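Local atomic coordinates of DNA polymerase III, gamma subunit-related protein (Thermotoga maritima, PDB entry 2GNO), a protein that is related to the gamma subunit of the DNA polymerase III clamp loader and probably binds DNA. Residues 195-199 and 209-213; 168-172 and 202-206; 214-220 and 291-295; 155-159 and 180-184. One frame throughout, in Å; residues are numbered along the deposited sequence. Where two conformers were deposited one is given.

Interaction 1 of 4, residues 195-199 and 209-213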
loop_
_atom_site.group_PDB
_atom_site.type_symbol
_atom_site.label_atom_id
_atom_site.label_comp_id
_atom_site.label_asym_id
_atom_site.label_seq_id
_atom_site.Cartn_x
_atom_site.Cartn_y
_atom_site.Cartn_z
ATOM N N LEU A 195 -20.614 6.280 -5.346
ATOM C CA LEU A 195 -19.209 6.360 -5.701
ATOM C C LEU A 195 -18.358 6.709 -4.485
ATOM O O LEU A 195 -17.266 6.167 -4.328
ATOM C CB LEU A 195 -18.994 7.420 -6.789
ATOM C CG LEU A 195 -17.567 7.667 -7.308
ATOM C CD1 LEU A 195 -17.035 6.395 -7.959
ATOM C CD2 LEU A 195 -17.520 8.845 -8.292
ATOM N N LEU A 196 -18.851 7.615 -3.635
ATOM C CA LEU A 196 -18.118 8.023 -2.423
ATOM C C LEU A 196 -17.895 6.916 -1.398
ATOM O O LEU A 196 -17.010 7.031 -0.554
ATOM C CB LEU A 196 -18.783 9.229 -1.767
ATOM C CG LEU A 196 -18.736 10.509 -2.596
ATOM C CD1 LEU A 196 -19.536 11.600 -1.901
ATOM C CD2 LEU A 196 -17.296 10.952 -2.853
ATOM N N LYS A 197 -18.688 5.846 -1.491
ATOM C CA LYS A 197 -18.549 4.685 -0.645
ATOM C C LYS A 197 -17.363 3.818 -1.115
ATOM O O LYS A 197 -16.982 2.894 -0.407
ATOM C CB LYS A 197 -19.863 3.883 -0.633
ATOM C CG LYS A 197 -21.069 4.681 -0.094
ATOM C CD LYS A 197 -22.379 3.907 -0.194
ATOM C CE LYS A 197 -23.572 4.766 0.222
ATOM N NZ LYS A 197 -23.479 5.232 1.639
ATOM N N LYS A 198 -16.781 4.109 -2.290
ATOM C CA LYS A 198 -15.643 3.368 -2.829
ATOM C C LYS A 198 -14.323 4.138 -2.879
ATOM O O LYS A 198 -13.286 3.517 -2.971
ATOM C CB LYS A 198 -15.960 2.890 -4.245
ATOM C CG LYS A 198 -17.177 1.954 -4.376
ATOM C CD LYS A 198 -17.392 1.608 -5.840
ATOM C CE LYS A 198 -18.567 0.682 -6.072
ATOM N NZ LYS A 198 -18.332 -0.660 -5.487
ATOM N N VAL A 199 -14.341 5.472 -2.797
ATOM C CA VAL A 199 -13.093 6.253 -2.898
ATOM C C VAL A 199 -12.050 5.928 -1.815
ATOM O O VAL A 199 -10.864 6.155 -2.046
ATOM C CB VAL A 199 -13.340 7.789 -3.017
ATOM C CG1 VAL A 199 -14.266 8.076 -4.192
ATOM C CG2 VAL A 199 -13.920 8.373 -1.734
ATOM N N ALA A 209 -12.139 4.532 -8.411
ATOM C CA ALA A 209 -13.173 5.437 -7.882
ATOM C C ALA A 209 -12.569 6.830 -7.678
ATOM O O ALA A 209 -13.238 7.831 -7.947
ATOM C CB ALA A 209 -13.746 4.905 -6.592
ATOM N N CYS A 210 -11.334 6.896 -7.177
ATOM C CA CYS A 210 -10.643 8.193 -7.018
ATOM C C CYS A 210 -10.455 8.868 -8.380
ATOM O O CYS A 210 -10.700 10.055 -8.489
ATOM C CB CYS A 210 -9.341 8.081 -6.253
ATOM S SG CYS A 210 -9.669 7.890 -4.494
ATOM N N ARG A 211 -10.001 8.114 -9.380
ATOM C CA ARG A 211 -9.829 8.639 -10.739
ATOM C C ARG A 211 -11.146 9.206 -11.266
ATOM O O ARG A 211 -11.177 10.303 -11.825
ATOM C CB ARG A 211 -9.297 7.573 -11.706
ATOM C CG ARG A 211 -7.810 7.293 -11.572
ATOM C CD ARG A 211 -7.272 6.299 -12.606
ATOM N NE ARG A 211 -7.537 6.681 -14.007
ATOM C CZ ARG A 211 -8.575 6.281 -14.765
ATOM N NH1 ARG A 211 -9.535 5.474 -14.314
ATOM N NH2 ARG A 211 -8.669 6.704 -16.011
ATOM N N GLU A 212 -12.226 8.453 -11.072
ATOM C CA GLU A 212 -13.551 8.871 -11.490
ATOM C C GLU A 212 -14.050 10.118 -10.768
ATOM O O GLU A 212 -14.652 10.984 -11.399
ATOM C CB GLU A 212 -14.538 7.724 -11.291
ATOM C CG GLU A 212 -15.989 8.013 -11.635
ATOM C CD GLU A 212 -16.187 8.451 -13.052
ATOM O OE1 GLU A 212 -15.463 7.990 -13.963
ATOM O OE2 GLU A 212 -17.124 9.232 -13.261
ATOM N N LEU A 213 -13.825 10.210 -9.464
ATOM C CA LEU A 213 -14.259 11.389 -8.731
ATOM C C LEU A 213 -13.490 12.631 -9.243
ATOM O O LEU A 213 -14.074 13.708 -9.357
ATOM C CB LEU A 213 -14.042 11.220 -7.227
ATOM C CG LEU A 213 -14.579 12.377 -6.365
ATOM C CD1 LEU A 213 -16.084 12.522 -6.501
ATOM C CD2 LEU A 213 -14.178 12.276 -4.926
#
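Ala209 opens the contact on the helical segment 209-213, its CA 5.1 Å from the CA of Val199, the closest CA pair of the two segments. A methyl group suits so close an approach: Ala209 CB lies 3.8 Å from Lys198 CB, 3.9 Å from Leu195 CD1 and 4.0 Å from Val199 CG1. One residue on, Cys210 sets its sulphur beside the loop, with SG 3.2 Å from Val199 O and 4.0 Å from Val199 CB. This is local helix-loop-helix packing: the chain leaves helix 192-195, runs through 195-199 and enters helix 203-219, whose second and third turns lie against the connection. Glu212 contributes its aliphatic part, CG lying 3.8 Å from Leu195 CD2, while its carboxylate forms a salt bridge with Arg216. Leu213, one turn after Ala209, is long and branched enough to meet two leucines, its CD2 4.0 Å from Leu196 CD2 and its CD1 4.3 Å from Leu195 CD2; helix 225-235 packs against Leu196 and Leu213 through Val232.

Interaction 2 of 4, residues 168-172 and 202-206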
loop_
_atom_site.group_PDB
_atom_site.type_symbol
_atom_site.label_atom_id
_atom_site.label_comp_id
_atom_site.label_asym_id
_atom_site.label_seq_id
_atom_site.Cartn_x
_atom_site.Cartn_y
_atom_site.Cartn_z
ATOM N N THR A 168 -2.303 -4.026 -7.036
ATOM C CA THR A 168 -3.332 -3.388 -7.853
ATOM C C THR A 168 -3.060 -3.772 -9.315
ATOM O O THR A 168 -3.985 -4.061 -10.078
ATOM C CB THR A 168 -3.329 -1.866 -7.599
ATOM O OG1 THR A 168 -3.528 -1.643 -6.204
ATOM C CG2 THR A 168 -4.426 -1.171 -8.359
ATOM N N ALA A 169 -1.784 -3.809 -9.688
ATOM C CA ALA A 169 -1.401 -4.251 -11.050
ATOM C C ALA A 169 -1.839 -5.708 -11.248
ATOM O O ALA A 169 -2.267 -6.076 -12.332
ATOM C CB ALA A 169 0.074 -4.128 -11.256
ATOM N N LEU A 170 -1.741 -6.529 -10.191
ATOM C CA LEU A 170 -2.167 -7.933 -10.244
ATOM C C LEU A 170 -3.699 -8.032 -10.345
ATOM O O LEU A 170 -4.185 -8.868 -11.081
ATOM C CB LEU A 170 -1.650 -8.715 -9.017
ATOM C CG LEU A 170 -1.972 -10.216 -8.929
ATOM C CD1 LEU A 170 -1.441 -10.943 -10.137
ATOM C CD2 LEU A 170 -1.409 -10.815 -7.645
ATOM N N GLU A 171 -4.464 -7.217 -9.599
ATOM C CA GLU A 171 -5.954 -7.251 -9.715
ATOM C C GLU A 171 -6.387 -6.872 -11.140
ATOM O O GLU A 171 -7.382 -7.381 -11.641
ATOM C CB GLU A 171 -6.663 -6.260 -8.793
ATOM C CG GLU A 171 -6.447 -6.401 -7.340
ATOM C CD GLU A 171 -7.095 -5.255 -6.581
ATOM O OE1 GLU A 171 -8.338 -5.222 -6.471
ATOM O OE2 GLU A 171 -6.348 -4.399 -6.066
ATOM N N ALA A 172 -5.659 -5.935 -11.754
ATOM C CA ALA A 172 -5.936 -5.491 -13.118
ATOM C C ALA A 172 -5.657 -6.661 -14.063
ATOM O O ALA A 172 -6.460 -6.943 -14.943
ATOM C CB ALA A 172 -5.090 -4.280 -13.470
ATOM N N LYS A 202 -9.525 -0.199 -0.562
ATOM C CA LYS A 202 -8.158 -0.573 -0.881
ATOM C C LYS A 202 -8.061 -1.032 -2.328
ATOM O O LYS A 202 -9.058 -1.328 -2.991
ATOM C CB LYS A 202 -7.695 -1.717 0.013
ATOM N N GLY A 203 -6.841 -1.048 -2.821
ATOM C CA GLY A 203 -6.571 -1.537 -4.150
ATOM C C GLY A 203 -7.142 -0.836 -5.353
ATOM O O GLY A 203 -7.314 0.378 -5.343
ATOM N N LEU A 204 -7.422 -1.646 -6.375
ATOM C CA LEU A 204 -7.920 -1.211 -7.665
ATOM C C LEU A 204 -9.214 -0.448 -7.664
ATOM O O LEU A 204 -9.265 0.644 -8.261
ATOM C CB LEU A 204 -8.067 -2.409 -8.625
ATOM C CG LEU A 204 -8.442 -2.117 -10.090
ATOM C CD1 LEU A 204 -7.429 -1.213 -10.771
ATOM C CD2 LEU A 204 -8.538 -3.391 -10.837
ATOM N N GLU A 205 -10.252 -0.986 -7.020
ATOM C CA GLU A 205 -11.532 -0.286 -7.077
ATOM C C GLU A 205 -11.429 1.113 -6.437
ATOM O O GLU A 205 -11.937 2.053 -7.024
ATOM C CB GLU A 205 -12.701 -1.177 -6.642
ATOM C CG GLU A 205 -14.091 -0.663 -7.071
ATOM C CD GLU A 205 -15.182 -1.752 -7.097
ATOM O OE1 GLU A 205 -14.856 -2.953 -7.133
ATOM O OE2 GLU A 205 -16.380 -1.404 -7.157
ATOM N N GLY A 206 -10.731 1.256 -5.320
ATOM C CA GLY A 206 -10.540 2.558 -4.711
ATOM C C GLY A 206 -9.819 3.553 -5.623
ATOM O O GLY A 206 -10.176 4.732 -5.667
HETATM O O HOH W 1 -10.331 -3.640 -5.715
#
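Glu171 reaches across from segment 168-172 with chi1 m and chi2 t, the trans chi2 extending it so that its carboxylate meets the beginning of helix 203-219. There Leu204 N donates a hydrogen bond to Glu171 OE2 (3.0 Å, 160°), while Glu171 OE1 accepts one from a water at 2.7 Å, and that water accepts from Glu205 N at 3.0 Å. Gly203 suits the approach: its phi of +64° favours glycine, and a CB would clash with Glu171 OE2, which already lies 3.5 Å from Gly203 CA. Leu204, chi1 t and chi2 p, lays its isobutyl group along the other helix, CD1 3.9 Å from Thr168 CG2 and CD2 4.4 Å from Ala172 CB; the small alanine lets the branch lie close. Thr168, in the m rotamer, offers its methyl to Leu204 CA (CG2 to CA 3.6 Å), while its OG1 is hydrogen-bonded to Asp165. Leu175 and Leu180 also touch Leu204. The contact joins a helix of the AAA+ lid region to the next long helix. Its chemistry implies that one carboxylate, directly and through water, satisfies two amides of a first helical turn, its negative charge matching the positive end of the helix dipole.

Interaction 3 of 4, residues 214-220 and 291-295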
loop_
_atom_site.group_PDB
_atom_site.type_symbol
_atom_site.label_atom_id
_atom_site.label_comp_id
_atom_site.label_asym_id
_atom_site.label_seq_id
_atom_site.Cartn_x
_atom_site.Cartn_y
_atom_site.Cartn_z
ATOM N N LEU A 214 -12.195 12.481 -9.530
ATOM C CA LEU A 214 -11.400 13.598 -10.041
ATOM C C LEU A 214 -11.883 14.071 -11.384
ATOM O O LEU A 214 -11.872 15.288 -11.644
ATOM C CB LEU A 214 -9.930 13.258 -10.150
ATOM C CG LEU A 214 -9.218 13.127 -8.820
ATOM C CD1 LEU A 214 -7.846 12.517 -9.009
ATOM C CD2 LEU A 214 -9.130 14.483 -8.105
ATOM N N GLU A 215 -12.262 13.116 -12.235
ATOM C CA GLU A 215 -12.778 13.412 -13.557
ATOM C C GLU A 215 -14.086 14.182 -13.436
ATOM O O GLU A 215 -14.338 15.055 -14.246
ATOM C CB GLU A 215 -12.942 12.124 -14.403
ATOM C CG GLU A 215 -13.332 12.334 -15.880
ATOM C CD GLU A 215 -12.278 13.049 -16.715
ATOM O OE1 GLU A 215 -11.157 13.310 -16.240
ATOM O OE2 GLU A 215 -12.577 13.357 -17.874
ATOM N N ARG A 216 -14.908 13.876 -12.428
ATOM C CA ARG A 216 -16.156 14.615 -12.219
ATOM C C ARG A 216 -15.874 16.026 -11.806
ATOM O O ARG A 216 -16.578 16.921 -12.248
ATOM C CB ARG A 216 -17.056 13.950 -11.209
ATOM C CG ARG A 216 -17.551 12.664 -11.734
ATOM C CD ARG A 216 -18.478 11.983 -10.837
ATOM N NE ARG A 216 -18.826 10.701 -11.436
ATOM C CZ ARG A 216 -19.754 9.873 -10.982
ATOM N NH1 ARG A 216 -20.538 10.197 -9.955
ATOM N NH2 ARG A 216 -19.939 8.733 -11.637
ATOM N N PHE A 217 -14.885 16.231 -10.938
ATOM C CA PHE A 217 -14.518 17.579 -10.556
ATOM C C PHE A 217 -13.899 18.300 -11.728
ATOM O O PHE A 217 -14.068 19.488 -11.835
ATOM C CB PHE A 217 -13.613 17.654 -9.321
ATOM C CG PHE A 217 -14.356 17.479 -8.035
ATOM C CD1 PHE A 217 -15.128 18.520 -7.537
ATOM C CD2 PHE A 217 -14.245 16.337 -7.301
ATOM C CE1 PHE A 217 -15.807 18.401 -6.371
ATOM C CE2 PHE A 217 -14.930 16.216 -6.092
ATOM C CZ PHE A 217 -15.700 17.250 -5.633
ATOM N N SER A 218 -13.173 17.592 -12.588
ATOM C CA SER A 218 -12.586 18.189 -13.785
ATOM C C SER A 218 -13.630 18.597 -14.856
ATOM O O SER A 218 -13.501 19.654 -15.479
ATOM C CB SER A 218 -11.593 17.198 -14.409
ATOM O OG SER A 218 -10.936 17.774 -15.539
ATOM N N LYS A 219 -14.663 17.783 -15.046
ATOM C CA LYS A 219 -15.684 18.008 -16.067
ATOM C C LYS A 219 -17.041 18.573 -15.664
ATOM O O LYS A 219 -17.823 18.919 -16.555
ATOM C CB LYS A 219 -15.955 16.689 -16.799
ATOM C CG LYS A 219 -14.759 16.067 -17.504
ATOM C CD LYS A 219 -14.148 16.954 -18.579
ATOM C CE LYS A 219 -13.081 16.189 -19.349
ATOM N NZ LYS A 219 -12.454 16.991 -20.430
ATOM N N VAL A 220 -17.374 18.617 -14.382
ATOM C CA VAL A 220 -18.675 19.165 -13.977
ATOM C C VAL A 220 -18.827 20.587 -14.522
ATOM O O VAL A 220 -17.859 21.315 -14.590
ATOM C CB VAL A 220 -18.862 19.170 -12.447
ATOM C CG1 VAL A 220 -17.778 20.000 -11.716
ATOM C CG2 VAL A 220 -20.245 19.639 -12.072
ATOM N N LEU A 291 -8.199 20.113 -6.094
ATOM C CA LEU A 291 -9.213 19.875 -7.116
ATOM C C LEU A 291 -9.258 21.001 -8.133
ATOM O O LEU A 291 -9.403 20.732 -9.337
ATOM C CB LEU A 291 -10.588 19.693 -6.481
ATOM C CG LEU A 291 -10.815 18.436 -5.682
ATOM C CD1 LEU A 291 -12.177 18.495 -5.014
ATOM C CD2 LEU A 291 -10.714 17.193 -6.565
ATOM N N ALA A 292 -9.144 22.242 -7.661
ATOM C CA ALA A 292 -9.110 23.404 -8.544
ATOM C C ALA A 292 -7.855 23.337 -9.386
ATOM O O ALA A 292 -7.914 23.616 -10.575
ATOM C CB ALA A 292 -9.143 24.709 -7.761
ATOM N N ILE A 293 -6.720 22.964 -8.769
ATOM C CA ILE A 293 -5.460 22.817 -9.503
ATOM C C ILE A 293 -5.640 21.814 -10.650
ATOM O O ILE A 293 -5.254 22.092 -11.787
ATOM C CB ILE A 293 -4.291 22.375 -8.542
ATOM C CG1 ILE A 293 -3.856 23.561 -7.665
ATOM C CG2 ILE A 293 -3.072 21.887 -9.321
ATOM C CD1 ILE A 293 -2.969 23.172 -6.456
ATOM N N HIS A 294 -6.210 20.664 -10.329
ATOM C CA HIS A 294 -6.449 19.591 -11.292
ATOM C C HIS A 294 -7.411 19.987 -12.413
ATOM O O HIS A 294 -7.131 19.748 -13.590
ATOM C CB HIS A 294 -6.973 18.353 -10.568
ATOM C CG HIS A 294 -7.308 17.209 -11.484
ATOM N ND1 HIS A 294 -6.345 16.477 -12.148
ATOM C CD2 HIS A 294 -8.498 16.652 -11.814
ATOM C CE1 HIS A 294 -6.932 15.526 -12.853
ATOM N NE2 HIS A 294 -8.238 15.620 -12.677
ATOM N N ARG A 295 -8.534 20.582 -12.024
ATOM C CA ARG A 295 -9.553 21.052 -12.956
ATOM C C ARG A 295 -8.996 22.067 -13.947
ATOM O O ARG A 295 -9.233 21.950 -15.151
ATOM C CB ARG A 295 -10.724 21.651 -12.185
ATOM C CG ARG A 295 -11.819 22.276 -13.045
ATOM C CD ARG A 295 -12.887 22.810 -12.167
ATOM N NE ARG A 295 -13.961 23.523 -12.904
ATOM C CZ ARG A 295 -14.984 22.932 -13.529
ATOM N NH1 ARG A 295 -15.119 21.613 -13.535
ATOM N NH2 ARG A 295 -15.914 23.674 -14.122
HETATM O O HOH W 2 -9.295 13.719 -14.233
#
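Two helical segments cross at -68°, their axes approaching to 8.8 Å; the closest CA atoms, those of Ser218 and Arg295, are 4.3 Å apart, which the small serine permits. Helix 203-219 ends here, Val220 being the first residue with non-helical phi/psi, so its last carbonyls remain available to outside donors. Arg295 exploits this: NH1 donates to Phe217 O (2.9 Å) and Val220 O (3.0 Å), and NH2 donates to Val220 O (3.1 Å), so one guanidinium binds two carbonyls at the helix end. Both segments fall in the C-terminal family region of the gamma-subunit-related proteins, helical here, with helix 283-298 packing across the end of 203-219. Elsewhere the contact is largely apolar. Leu291 CD1 sits 3.6 Å from the Phe217 ring centroid, over the face, a CH-pi contact, and Leu291 CD2 touches Leu214 CD2 at 3.5 Å. Flat His294 lies beside the helix, its CD2 3.6 Å from Leu214 O, and a water at 2.7 Å from His294 NE2 donates to Glu215 OE1 at 2.8 Å.

Interaction 4 of 4, residues 155-159 and 180-184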
loop_
_atom_site.group_PDB
_atom_site.type_symbol
_atom_site.label_atom_id
_atom_site.label_comp_id
_atom_site.label_asym_id
_atom_site.label_seq_id
_atom_site.Cartn_x
_atom_site.Cartn_y
_atom_site.Cartn_z
ATOM N N LEU A 155 -4.760 0.348 -21.453
ATOM C CA LEU A 155 -5.150 0.612 -20.063
ATOM C C LEU A 155 -3.962 0.767 -19.091
ATOM O O LEU A 155 -4.093 1.434 -18.068
ATOM C CB LEU A 155 -6.077 -0.512 -19.575
ATOM C CG LEU A 155 -7.382 -0.749 -20.362
ATOM C CD1 LEU A 155 -8.085 -1.996 -19.908
ATOM C CD2 LEU A 155 -8.310 0.464 -20.297
ATOM N N TRP A 156 -2.826 0.141 -19.400
ATOM C CA TRP A 156 -1.618 0.234 -18.578
ATOM C C TRP A 156 -1.078 1.667 -18.546
ATOM O O TRP A 156 -0.783 2.200 -17.479
ATOM C CB TRP A 156 -0.550 -0.729 -19.099
ATOM C CG TRP A 156 0.725 -0.733 -18.292
ATOM C CD1 TRP A 156 1.852 -0.002 -18.542
ATOM C CD2 TRP A 156 1.000 -1.491 -17.102
ATOM N NE1 TRP A 156 2.815 -0.272 -17.597
ATOM C CE2 TRP A 156 2.313 -1.172 -16.696
ATOM C CE3 TRP A 156 0.273 -2.411 -16.350
ATOM C CZ2 TRP A 156 2.908 -1.740 -15.571
ATOM C CZ3 TRP A 156 0.870 -2.977 -15.233
ATOM C CH2 TRP A 156 2.175 -2.641 -14.861
ATOM N N GLU A 157 -0.954 2.291 -19.713
ATOM C CA GLU A 157 -0.481 3.677 -19.790
ATOM C C GLU A 157 -1.530 4.650 -19.211
ATOM O O GLU A 157 -1.186 5.723 -18.723
ATOM C CB GLU A 157 -0.056 4.073 -21.218
ATOM C CG GLU A 157 1.306 3.482 -21.696
ATOM C CD GLU A 157 1.350 1.961 -21.862
ATOM O OE1 GLU A 157 0.301 1.332 -22.132
ATOM O OE2 GLU A 157 2.460 1.393 -21.763
ATOM N N GLU A 158 -2.798 4.244 -19.259
ATOM C CA GLU A 158 -3.939 5.014 -18.747
ATOM C C GLU A 158 -4.089 4.939 -17.213
ATOM O O GLU A 158 -4.825 5.723 -16.611
ATOM C CB GLU A 158 -5.179 4.474 -19.476
ATOM C CG GLU A 158 -6.495 5.187 -19.273
ATOM C CD GLU A 158 -7.561 4.774 -20.315
ATOM O OE1 GLU A 158 -7.228 4.547 -21.509
ATOM O OE2 GLU A 158 -8.756 4.727 -19.957
ATOM N N LEU A 159 -3.370 4.014 -16.571
ATOM C CA LEU A 159 -3.419 3.812 -15.122
ATOM C C LEU A 159 -1.990 3.781 -14.573
ATOM O O LEU A 159 -1.482 2.711 -14.238
ATOM C CB LEU A 159 -4.146 2.504 -14.861
ATOM C CG LEU A 159 -5.587 2.432 -15.365
ATOM C CD1 LEU A 159 -6.111 1.018 -15.180
ATOM C CD2 LEU A 159 -6.480 3.452 -14.678
ATOM N N LEU A 180 -11.798 -4.776 -16.909
ATOM C CA LEU A 180 -11.158 -3.565 -16.390
ATOM C C LEU A 180 -11.859 -2.386 -17.038
ATOM O O LEU A 180 -12.277 -1.470 -16.345
ATOM C CB LEU A 180 -9.645 -3.549 -16.649
ATOM C CG LEU A 180 -8.853 -2.338 -16.136
ATOM C CD1 LEU A 180 -9.118 -2.008 -14.671
ATOM C CD2 LEU A 180 -7.369 -2.590 -16.353
ATOM N N SER A 181 -12.011 -2.417 -18.363
ATOM C CA SER A 181 -12.727 -1.351 -19.066
ATOM C C SER A 181 -14.171 -1.298 -18.579
ATOM O O SER A 181 -14.697 -0.218 -18.378
ATOM C CB SER A 181 -12.670 -1.531 -20.567
ATOM O OG SER A 181 -11.335 -1.412 -21.013
ATOM N N GLY A 182 -14.792 -2.463 -18.361
ATOM C CA GLY A 182 -16.167 -2.517 -17.844
ATOM C C GLY A 182 -16.318 -1.938 -16.434
ATOM O O GLY A 182 -17.357 -1.347 -16.115
ATOM N N LEU A 183 -15.309 -2.139 -15.583
ATOM C CA LEU A 183 -15.317 -1.602 -14.212
ATOM C C LEU A 183 -15.193 -0.079 -14.256
ATOM O O LEU A 183 -15.823 0.639 -13.469
ATOM C CB LEU A 183 -14.180 -2.205 -13.360
ATOM C CG LEU A 183 -14.051 -1.731 -11.903
ATOM C CD1 LEU A 183 -15.346 -1.942 -11.151
ATOM C CD2 LEU A 183 -12.913 -2.419 -11.188
HETATM N N MSE A 184 -14.351 0.409 -15.162
HETATM C CA MSE A 184 -14.177 1.849 -15.347
HETATM C C MSE A 184 -15.498 2.496 -15.782
HETATM O O MSE A 184 -15.839 3.572 -15.286
HETATM C CB MSE A 184 -13.037 2.138 -16.327
HETATM C CG MSE A 184 -11.697 1.773 -15.731
HETATM SE SE MSE A 184 -10.278 1.717 -16.998
HETATM C CE MSE A 184 -10.282 3.408 -17.473
#
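A partly buried, mainly apolar packing contact joins the short helix 155-158, and the residue after it, to the later part of helix 166-189. No hydrogen bond crosses it, and side chains fill the gap between backbones whose nearest CA atoms, of Leu155 and Ser181, are 7.9 Å apart. Leu155 is central: CD1 lies 3.7 Å from Leu180 CD2 and 3.5 Å from Ser181 OG, while CD2 is 4.0 Å from the SE atom of Met184, a selenomethionine. The Ser181 hydroxyl is hydrogen-bonded to Ala177 O in its own helix, so its polar need is met beside the methyl. Leu159 CD1 lies 4.0 Å from Leu180 CD2, and Leu208 of helix 203-219 touches both residues. At the exposed margin, where charge stays solvated, Glu158 OE2 lies 3.2 Å from Met184 CE. Leu180 and Met184, one turn apart, form a single apolar ridge; such packing of helices is consistent with the small helical lid of AAA+ proteins, to whose family region both segments belong.

Helix 203-219 ties three of the contacts together: its start lies in interaction 2, its middle in interaction 1 and its end in interaction 3. Interactions 1 and 2, with centres about 13 Å apart, are bridged by the salt bridge from Lys198 NZ to Glu205 OE2 (2.7 Å). Interaction 4 adjoins interaction 2 along helix 166-189, where Ala172 CB is 4.0 Å from Leu180 CD2, and meets interaction 1 where Arg211 NE lies 3.5 Å from Leu159 CD2. Interactions 1 and 3 touch through Leu195 CD2 and Arg216 CZ (3.6 Å). They also share a pocket holding 2-ethoxyethanol, probably from the crystallisation liquor, lined by Glu212, Glu215, Arg216, Lys219 and Val220 together with Lys188.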